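Local coordinates for phage-related protein (Bordetella bronchiseptica RB50, PDB 3BJQ) that is of unproven function but probably is a phage major capsid protein, forming a subunit of a phage coat, at residues Q9-D14 against L274-Y279; A86-V91 against S286-V291. All coordinates share one frame; numbering follows the deposited sequence.

Contact 1. Residues Q9-D14 against L274-Y279; sequences QARVVD and LVEVPY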
ATOM      1  N   GLN E   9      34.402 -16.368  -1.971  1.00 65.76           N
ATOM      2  CA  GLN E   9      33.494 -15.948  -3.093  1.00 66.52           C
ATOM      3  C   GLN E   9      32.062 -16.400  -2.858  1.00 65.30           C
ATOM      4  O   GLN E   9      31.797 -17.596  -2.690  1.00 65.67           O
ATOM      5  CB  GLN E   9      33.980 -16.482  -4.447  1.00 64.88           C
ATOM      6  CG  GLN E   9      35.316 -15.921  -4.879  1.00 65.54           C
ATOM      7  CD  GLN E   9      35.295 -14.413  -5.033  1.00 61.78           C
ATOM      8  OE1 GLN E   9      34.516 -13.866  -5.816  1.00 62.25           O
ATOM      9  NE2 GLN E   9      36.157 -13.733  -4.290  1.00 56.78           N
ATOM     10  N   ALA E  10      31.143 -15.435  -2.867  1.00 65.34           N
ATOM     11  CA  ALA E  10      29.728 -15.706  -2.620  1.00 64.81           C
ATOM     12  C   ALA E  10      29.119 -16.473  -3.788  1.00 64.95           C
ATOM     13  O   ALA E  10      29.734 -16.618  -4.856  1.00 63.81           O
ATOM     14  CB  ALA E  10      28.944 -14.401  -2.366  1.00 63.41           C
ATOM     15  N   ARG E  11      27.921 -16.998  -3.553  1.00 64.07           N
ATOM     16  CA  ARG E  11      27.162 -17.666  -4.596  1.00 64.61           C
ATOM     17  C   ARG E  11      25.976 -16.745  -4.881  1.00 60.81           C
ATOM     18  O   ARG E  11      25.760 -15.761  -4.142  1.00 61.13           O
ATOM     19  CB  ARG E  11      26.700 -19.063  -4.138  1.00 65.78           C
ATOM     20  CG  ARG E  11      27.755 -19.897  -3.368  1.00 71.67           C
ATOM     21  CD  ARG E  11      29.119 -19.978  -4.077  1.00 77.92           C
ATOM     22  NE  ARG E  11      29.007 -20.386  -5.479  1.00 81.62           N
ATOM     23  CZ  ARG E  11      29.128 -21.633  -5.933  1.00 82.44           C
ATOM     24  NH1 ARG E  11      29.372 -22.655  -5.113  1.00 82.71           N
ATOM     25  NH2 ARG E  11      28.999 -21.863  -7.233  1.00 85.03           N
ATOM     26  N   VAL E  12      25.231 -17.019  -5.950  1.00 55.61           N
ATOM     27  CA  VAL E  12      24.034 -16.233  -6.210  1.00 52.59           C
ATOM     28  C   VAL E  12      22.897 -16.932  -5.472  1.00 49.32           C
ATOM     29  O   VAL E  12      22.459 -18.018  -5.846  1.00 48.76           O
ATOM     30  CB  VAL E  12      23.732 -16.045  -7.691  1.00 51.99           C
ATOM     31  CG1 VAL E  12      22.447 -15.264  -7.859  1.00 44.00           C
ATOM     32  CG2 VAL E  12      24.879 -15.323  -8.359  1.00 57.12           C
ATOM     33  N   VAL E  13      22.448 -16.294  -4.402  1.00 46.12           N
ATOM     34  CA  VAL E  13      21.447 -16.865  -3.530  1.00 44.55           C
ATOM     35  C   VAL E  13      20.051 -16.610  -4.089  1.00 44.45           C
ATOM     36  O   VAL E  13      19.789 -15.560  -4.703  1.00 45.68           O
ATOM     37  CB  VAL E  13      21.642 -16.346  -2.084  1.00 44.02           C
ATOM     38  CG1 VAL E  13      20.458 -16.672  -1.190  1.00 45.77           C
ATOM     39  CG2 VAL E  13      22.921 -16.960  -1.506  1.00 43.41           C
ATOM     40  N   ASP E  14      19.194 -17.627  -3.940  1.00 41.06           N
ATOM     41  CA  ASP E  14      17.782 -17.551  -4.234  1.00 40.06           C
ATOM     42  C   ASP E  14      17.096 -17.198  -2.911  1.00 39.88           C
ATOM     43  O   ASP E  14      17.013 -18.026  -2.017  1.00 40.46           O
ATOM     44  CB  ASP E  14      17.309 -18.900  -4.735  1.00 40.66           C
ATOM     45  CG  ASP E  14      15.858 -18.905  -5.147  1.00 44.28           C
ATOM     46  OD1 ASP E  14      15.009 -18.339  -4.428  1.00 44.10           O
ATOM     47  OD2 ASP E  14      15.571 -19.509  -6.195  1.00 51.80           O
ATOM     48  N   LEU E 274      21.382 -21.461   3.208  1.00 34.56           N
ATOM     49  CA  LEU E 274      21.274 -20.718   1.951  1.00 36.93           C
ATOM     50  C   LEU E 274      20.990 -21.691   0.811  1.00 33.79           C
ATOM     51  O   LEU E 274      21.518 -22.774   0.806  1.00 33.42           O
ATOM     52  CB  LEU E 274      22.593 -20.010   1.603  1.00 38.32           C
ATOM     53  CG  LEU E 274      23.239 -18.962   2.515  1.00 45.31           C
ATOM     54  CD1 LEU E 274      24.706 -18.752   2.090  1.00 36.50           C
ATOM     55  CD2 LEU E 274      22.458 -17.628   2.537  1.00 44.81           C
ATOM     56  N   VAL E 275      20.147 -21.286  -0.132  1.00 33.13           N
ATOM     57  CA  VAL E 275      19.900 -22.036  -1.360  1.00 32.03           C
ATOM     58  C   VAL E 275      20.338 -21.138  -2.515  1.00 34.88           C
ATOM     59  O   VAL E 275      19.976 -19.950  -2.563  1.00 32.11           O
ATOM     60  CB  VAL E 275      18.429 -22.370  -1.543  1.00 30.96           C
ATOM     61  CG1 VAL E 275      18.237 -23.189  -2.790  1.00 24.51           C
ATOM     62  CG2 VAL E 275      17.903 -23.128  -0.302  1.00 20.53           C
ATOM     63  N   GLU E 276      21.121 -21.718  -3.421  1.00 34.67           N
ATOM     64  CA  GLU E 276      21.627 -21.034  -4.607  1.00 36.81           C
ATOM     65  C   GLU E 276      20.675 -21.150  -5.799  1.00 37.05           C
ATOM     66  O   GLU E 276      19.876 -22.105  -5.901  1.00 35.98           O
ATOM     67  CB  GLU E 276      22.975 -21.634  -5.017  1.00 35.73           C
ATOM     68  CG  GLU E 276      24.049 -21.512  -3.943  1.00 42.49           C
ATOM     69  CD  GLU E 276      25.309 -22.345  -4.238  1.00 45.34           C
ATOM     70  OE1 GLU E 276      25.693 -22.463  -5.436  1.00 49.64           O
ATOM     71  OE2 GLU E 276      25.902 -22.882  -3.256  1.00 56.49           O
ATOM     72  N   VAL E 277      20.756 -20.172  -6.699  1.00 35.99           N
ATOM     73  CA  VAL E 277      19.977 -20.206  -7.932  1.00 36.35           C
ATOM     74  C   VAL E 277      20.315 -21.514  -8.657  1.00 35.75           C
ATOM     75  O   VAL E 277      21.465 -21.975  -8.588  1.00 36.03           O
ATOM     76  CB  VAL E 277      20.286 -18.993  -8.836  1.00 39.02           C
ATOM     77  CG1 VAL E 277      19.813 -17.713  -8.195  1.00 34.98           C
ATOM     78  CG2 VAL E 277      21.782 -18.916  -9.167  1.00 37.40           C
ATOM     79  N   PRO E 278      19.315 -22.169  -9.269  1.00 35.07           N
ATOM     80  CA  PRO E 278      19.610 -23.455  -9.902  1.00 35.53           C
ATOM     81  C   PRO E 278      20.396 -23.349 -11.181  1.00 37.90           C
ATOM     82  O   PRO E 278      20.380 -22.307 -11.827  1.00 39.83           O
ATOM     83  CB  PRO E 278      18.228 -24.015 -10.232  1.00 33.99           C
ATOM     84  CG  PRO E 278      17.335 -22.823 -10.330  1.00 37.72           C
ATOM     85  CD  PRO E 278      17.889 -21.813  -9.365  1.00 37.88           C
ATOM     86  N   TYR E 279      21.045 -24.447 -11.552  1.00 39.10           N
ATOM     87  CA  TYR E 279      21.648 -24.595 -12.862  1.00 40.08           C
ATOM     88  C   TYR E 279      21.127 -25.894 -13.463  1.00 39.05           C
ATOM     89  O   TYR E 279      20.672 -26.778 -12.750  1.00 37.59           O
ATOM     90  CB  TYR E 279      23.192 -24.567 -12.798  1.00 42.72           C
ATOM     91  CG  TYR E 279      23.861 -25.739 -12.105  1.00 42.47           C
ATOM     92  CD1 TYR E 279      24.175 -26.909 -12.797  1.00 44.40           C
ATOM     93  CD2 TYR E 279      24.223 -25.653 -10.772  1.00 44.66           C
ATOM     94  CE1 TYR E 279      24.804 -27.984 -12.157  1.00 42.80           C
ATOM     95  CE2 TYR E 279      24.839 -26.707 -10.118  1.00 41.71           C
ATOM     96  CZ  TYR E 279      25.130 -27.871 -10.802  1.00 45.36           C
ATOM     97  OH  TYR E 279      25.744 -28.907 -10.114  1.00 42.96           O
TER

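Contact 2. Residues A86-V91 against S286-V291; sequences ALEAKV and SWIYGV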
ATOM      1  N   ALA E  86      28.227 -28.572   1.718  1.00 46.51           N
ATOM      2  CA  ALA E  86      27.116 -28.226   0.848  1.00 46.13           C
ATOM      3  C   ALA E  86      26.698 -29.439   0.017  1.00 45.39           C
ATOM      4  O   ALA E  86      27.535 -30.191  -0.480  1.00 45.00           O
ATOM      5  CB  ALA E  86      27.489 -27.044  -0.061  1.00 46.21           C
ATOM      6  N   LEU E  87      25.389 -29.626  -0.096  1.00 43.32           N
ATOM      7  CA  LEU E  87      24.814 -30.704  -0.884  1.00 41.54           C
ATOM      8  C   LEU E  87      24.147 -30.039  -2.084  1.00 40.13           C
ATOM      9  O   LEU E  87      24.234 -28.818  -2.239  1.00 41.54           O
ATOM     10  CB  LEU E  87      23.807 -31.483  -0.029  1.00 39.57           C
ATOM     11  CG  LEU E  87      24.355 -32.233   1.191  1.00 39.42           C
ATOM     12  CD1 LEU E  87      23.245 -32.815   2.060  1.00 35.00           C
ATOM     13  CD2 LEU E  87      25.292 -33.345   0.744  1.00 39.95           C
ATOM     14  N   GLU E  88      23.531 -30.837  -2.943  1.00 38.54           N
ATOM     15  CA  GLU E  88      22.876 -30.337  -4.142  1.00 38.78           C
ATOM     16  C   GLU E  88      21.482 -30.945  -4.267  1.00 37.69           C
ATOM     17  O   GLU E  88      21.334 -32.150  -4.540  1.00 38.97           O
ATOM     18  CB  GLU E  88      23.709 -30.650  -5.402  1.00 39.20           C
ATOM     19  CG  GLU E  88      24.809 -29.612  -5.713  1.00 41.64           C
ATOM     20  CD  GLU E  88      25.643 -29.967  -6.919  1.00 43.96           C
ATOM     21  OE1 GLU E  88      25.591 -31.134  -7.351  1.00 46.59           O
ATOM     22  OE2 GLU E  88      26.350 -29.081  -7.439  1.00 47.59           O
ATOM     23  N   ALA E  89      20.472 -30.100  -4.064  1.00 34.25           N
ATOM     24  CA  ALA E  89      19.084 -30.459  -4.302  1.00 31.05           C
ATOM     25  C   ALA E  89      18.884 -30.630  -5.814  1.00 31.84           C
ATOM     26  O   ALA E  89      19.500 -29.923  -6.600  1.00 32.45           O
ATOM     27  CB  ALA E  89      18.197 -29.369  -3.775  1.00 27.95           C
ATOM     28  N   LYS E  90      17.980 -31.516  -6.210  1.00 31.33           N
ATOM     29  CA  LYS E  90      17.814 -31.902  -7.606  1.00 34.87           C
ATOM     30  C   LYS E  90      16.344 -31.978  -7.957  1.00 33.26           C
ATOM     31  O   LYS E  90      15.568 -32.593  -7.237  1.00 30.21           O
ATOM     32  CB  LYS E  90      18.468 -33.281  -7.803  1.00 33.58           C
ATOM     33  CG  LYS E  90      18.348 -33.917  -9.138  1.00 44.08           C
ATOM     34  CD  LYS E  90      19.297 -35.132  -9.267  1.00 40.96           C
ATOM     35  CE  LYS E  90      19.014 -36.212  -8.217  1.00 49.36           C
ATOM     36  NZ  LYS E  90      17.584 -36.675  -8.269  1.00 47.08           N
ATOM     37  N   VAL E  91      15.973 -31.322  -9.052  1.00 33.00           N
ATOM     38  CA  VAL E  91      14.636 -31.449  -9.596  1.00 32.83           C
ATOM     39  C   VAL E  91      14.757 -32.129 -10.939  1.00 33.36           C
ATOM     40  O   VAL E  91      15.196 -31.501 -11.904  1.00 36.90           O
ATOM     41  CB  VAL E  91      13.911 -30.079  -9.740  1.00 31.15           C
ATOM     42  CG1 VAL E  91      12.611 -30.271 -10.482  1.00 28.31           C
ATOM     43  CG2 VAL E  91      13.637 -29.483  -8.399  1.00 29.65           C
ATOM     44  N   SER E 286      18.557 -32.737 -14.870  1.00 40.01           N
ATOM     45  CA  SER E 286      17.991 -32.192 -13.673  1.00 37.39           C
ATOM     46  C   SER E 286      18.430 -30.744 -13.468  1.00 36.57           C
ATOM     47  O   SER E 286      19.502 -30.343 -13.924  1.00 36.85           O
ATOM     48  CB  SER E 286      18.479 -32.997 -12.461  1.00 37.42           C
ATOM     49  OG  SER E 286      17.928 -34.296 -12.417  1.00 39.70           O
ATOM     50  N   TRP E 287      17.586 -29.963 -12.802  1.00 34.20           N
ATOM     51  CA  TRP E 287      17.964 -28.646 -12.308  1.00 33.63           C
ATOM     52  C   TRP E 287      18.526 -28.849 -10.909  1.00 33.09           C
ATOM     53  O   TRP E 287      17.928 -29.552 -10.121  1.00 32.69           O
ATOM     54  CB  TRP E 287      16.777 -27.685 -12.248  1.00 34.60           C
ATOM     55  CG  TRP E 287      16.350 -27.243 -13.575  1.00 34.19           C
ATOM     56  CD1 TRP E 287      15.428 -27.847 -14.371  1.00 35.93           C
ATOM     57  CD2 TRP E 287      16.823 -26.101 -14.297  1.00 35.45           C
ATOM     58  NE1 TRP E 287      15.285 -27.145 -15.544  1.00 34.16           N
ATOM     59  CE2 TRP E 287      16.122 -26.063 -15.521  1.00 34.64           C
ATOM     60  CE3 TRP E 287      17.743 -25.086 -14.016  1.00 38.47           C
ATOM     61  CZ2 TRP E 287      16.343 -25.081 -16.479  1.00 37.05           C
ATOM     62  CZ3 TRP E 287      17.942 -24.087 -14.959  1.00 38.33           C
ATOM     63  CH2 TRP E 287      17.258 -24.104 -16.189  1.00 38.40           C
ATOM     64  N   ILE E 288      19.656 -28.201 -10.618  1.00 33.13           N
ATOM     65  CA  ILE E 288      20.415 -28.418  -9.392  1.00 32.91           C
ATOM     66  C   ILE E 288      20.511 -27.147  -8.545  1.00 32.90           C
ATOM     67  O   ILE E 288      20.995 -26.114  -9.015  1.00 34.00           O
ATOM     68  CB  ILE E 288      21.873 -28.878  -9.718  1.00 34.90           C
ATOM     69  CG1 ILE E 288      21.863 -30.121 -10.594  1.00 34.61           C
ATOM     70  CG2 ILE E 288      22.684 -29.174  -8.460  1.00 33.00           C
ATOM     71  CD1 ILE E 288      21.250 -31.301  -9.953  1.00 34.93           C
ATOM     72  N   TYR E 289      20.064 -27.232  -7.295  1.00 32.81           N
ATOM     73  CA  TYR E 289      20.187 -26.117  -6.335  1.00 32.43           C
ATOM     74  C   TYR E 289      21.213 -26.464  -5.278  1.00 32.43           C
ATOM     75  O   TYR E 289      21.030 -27.418  -4.517  1.00 33.34           O
ATOM     76  CB  TYR E 289      18.887 -25.829  -5.614  1.00 30.39           C
ATOM     77  CG  TYR E 289      17.698 -25.569  -6.476  1.00 31.25           C
ATOM     78  CD1 TYR E 289      17.043 -26.618  -7.105  1.00 32.38           C
ATOM     79  CD2 TYR E 289      17.156 -24.288  -6.587  1.00 35.04           C
ATOM     80  CE1 TYR E 289      15.930 -26.408  -7.871  1.00 34.49           C
ATOM     81  CE2 TYR E 289      16.018 -24.072  -7.333  1.00 35.74           C
ATOM     82  CZ  TYR E 289      15.408 -25.146  -7.976  1.00 31.72           C
ATOM     83  OH  TYR E 289      14.286 -24.961  -8.743  1.00 33.02           O
ATOM     84  N   GLY E 290      22.270 -25.668  -5.203  1.00 32.18           N
ATOM     85  CA  GLY E 290      23.266 -25.830  -4.180  1.00 31.86           C
ATOM     86  C   GLY E 290      22.642 -25.379  -2.877  1.00 32.24           C
ATOM     87  O   GLY E 290      22.028 -24.318  -2.821  1.00 32.07           O
ATOM     88  N   VAL E 291      22.781 -26.199  -1.848  1.00 32.81           N
ATOM     89  CA  VAL E 291      22.225 -25.908  -0.517  1.00 32.28           C
ATOM     90  C   VAL E 291      23.372 -25.986   0.515  1.00 33.47           C
ATOM     91  O   VAL E 291      24.109 -26.972   0.586  1.00 33.89           O
ATOM     92  CB  VAL E 291      21.137 -26.902  -0.133  1.00 30.08           C
ATOM     93  CG1 VAL E 291      20.539 -26.522   1.237  1.00 29.92           C
ATOM     94  CG2 VAL E 291      20.074 -26.940  -1.216  1.00 25.26           C
TER

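Contact 1. Residues Q9-D14 against L274-Y279
Arg-11 folds back over the carboxylate of Glu-276, its CG 3.5 Å from Glu-276 OE2 and its CB packed on CG and CD of the same side chain. Bends at chi2 and chi3 turn CD and NE of Arg-11 so that the guanidinium lies over Glu-276 OE1. Glu-276 OE1 lies 3.6 Å above the centre of one face of the Arg-11 guanidinium, and the two flat groups are turned 49° apart. Arg-11 NH1 and Glu-276 OE1 therefore form a long, purely electrostatic salt bridge at 3.7 Å, with no N-H aimed at the oxygen.

Beside this pair the backbones meet in a single beta bridge between Val-13 and Glu-276. Val-277 N donates to Val-12 O at 2.9 Å, and Asp-14 N donates to Val-275 O at 2.8 Å. The touching parts run 85° apart, consistent with a bridge that does not extend into a longer paired strand. Apolar branches flank it: Val-12 CG1 packs on Val-277 CG1 at 3.6 Å, whereas Val-13 CG2 meets Leu-274 CD2 more loosely at 4.1 Å, these two side chains crossing at about a right angle.

Asp-14 is the N-cap of helix 15-22, its OD1 accepting from Leu-17 N. Ser-18 OG of that helix hydrogen-bonds both Asp-14 O and Val-275 N. Val-12 of a second subunit packs on Val-277, while strand 286-299 pairs with 274-281, placing the N-terminal segment beside a sheet strand just before the first helix.

Contact 2. Residues A86-V91 against S286-V291
Ala-89 and Tyr-289 form the middle hydrogen-bonded pair of an antiparallel beta-sheet pairing in which strands 87-91 and 286-291 approach to 4.4 Å between axes, their directions 150° apart. Leu-87 with Val-291 and Val-91 with Trp-287 are the other hydrogen-bonded pairs, giving six N-H to O=C bonds. Ala-89 N to Tyr-289 O is short at 2.8 Å but bent to 137° at the hydrogen; Val-91 N to Trp-287 O, also 2.8 Å, is much straighter at 172°. CA-H...O contacts lie between them, such as Ile-288 CA to Ala-89 O at 3.3 Å.

Apolar packing fills the face carrying Ala-89, Val-91, Tyr-289 and Val-291. Ala-89 CB touches Tyr-289 CB and Val-291 CG2, each at 4.0 Å, and Val-91 CG2 comes to the edge of the Tyr-289 ring at CE1. Helix 105-131 covers this face through Ser-111 and Val-115.

Glu-88 and Lys-90 share the other face with Ile-288, and there a third subunit supplies partners: its Arg-70 forms a salt bridge with Glu-88 OE1 and its Asp-72 with Lys-90 NZ. Glu-88 OE2 is hydrogen-bonded to Tyr-279 OH of the same chain. Near its base, Lys-90 CG sits tightly against Ser-286 CB at 3.5 Å, while Ser-286 OG bonds Ala-284 O. Ile-288 CG2, anti to its own backbone N, lies against the extended Glu-88 chain, reaching Glu-88 CD at 3.4 Å.

The centres of contacts 1 and 2 lie 10 Å apart, about 28 and 26 Å from the chain centre and on the same side of it. Along the chain their segments alternate: 9-14, 86-91, 274-279, then 286-291. Strands 274-281 and 286-299 are consecutive and antiparallel neighbours in one mixed sheet, where 87-92 also pairs with 286-299. The contacts touch directly: Tyr-279 O lies 2.8 Å from Ile-288 N, and Tyr-279 OH 2.7 Å from Glu-88 OE2, both probable hydrogen bonds. The sheet thus gathers distant chain regions, and second and third subunits reach this same region, consistent with a role in assembly.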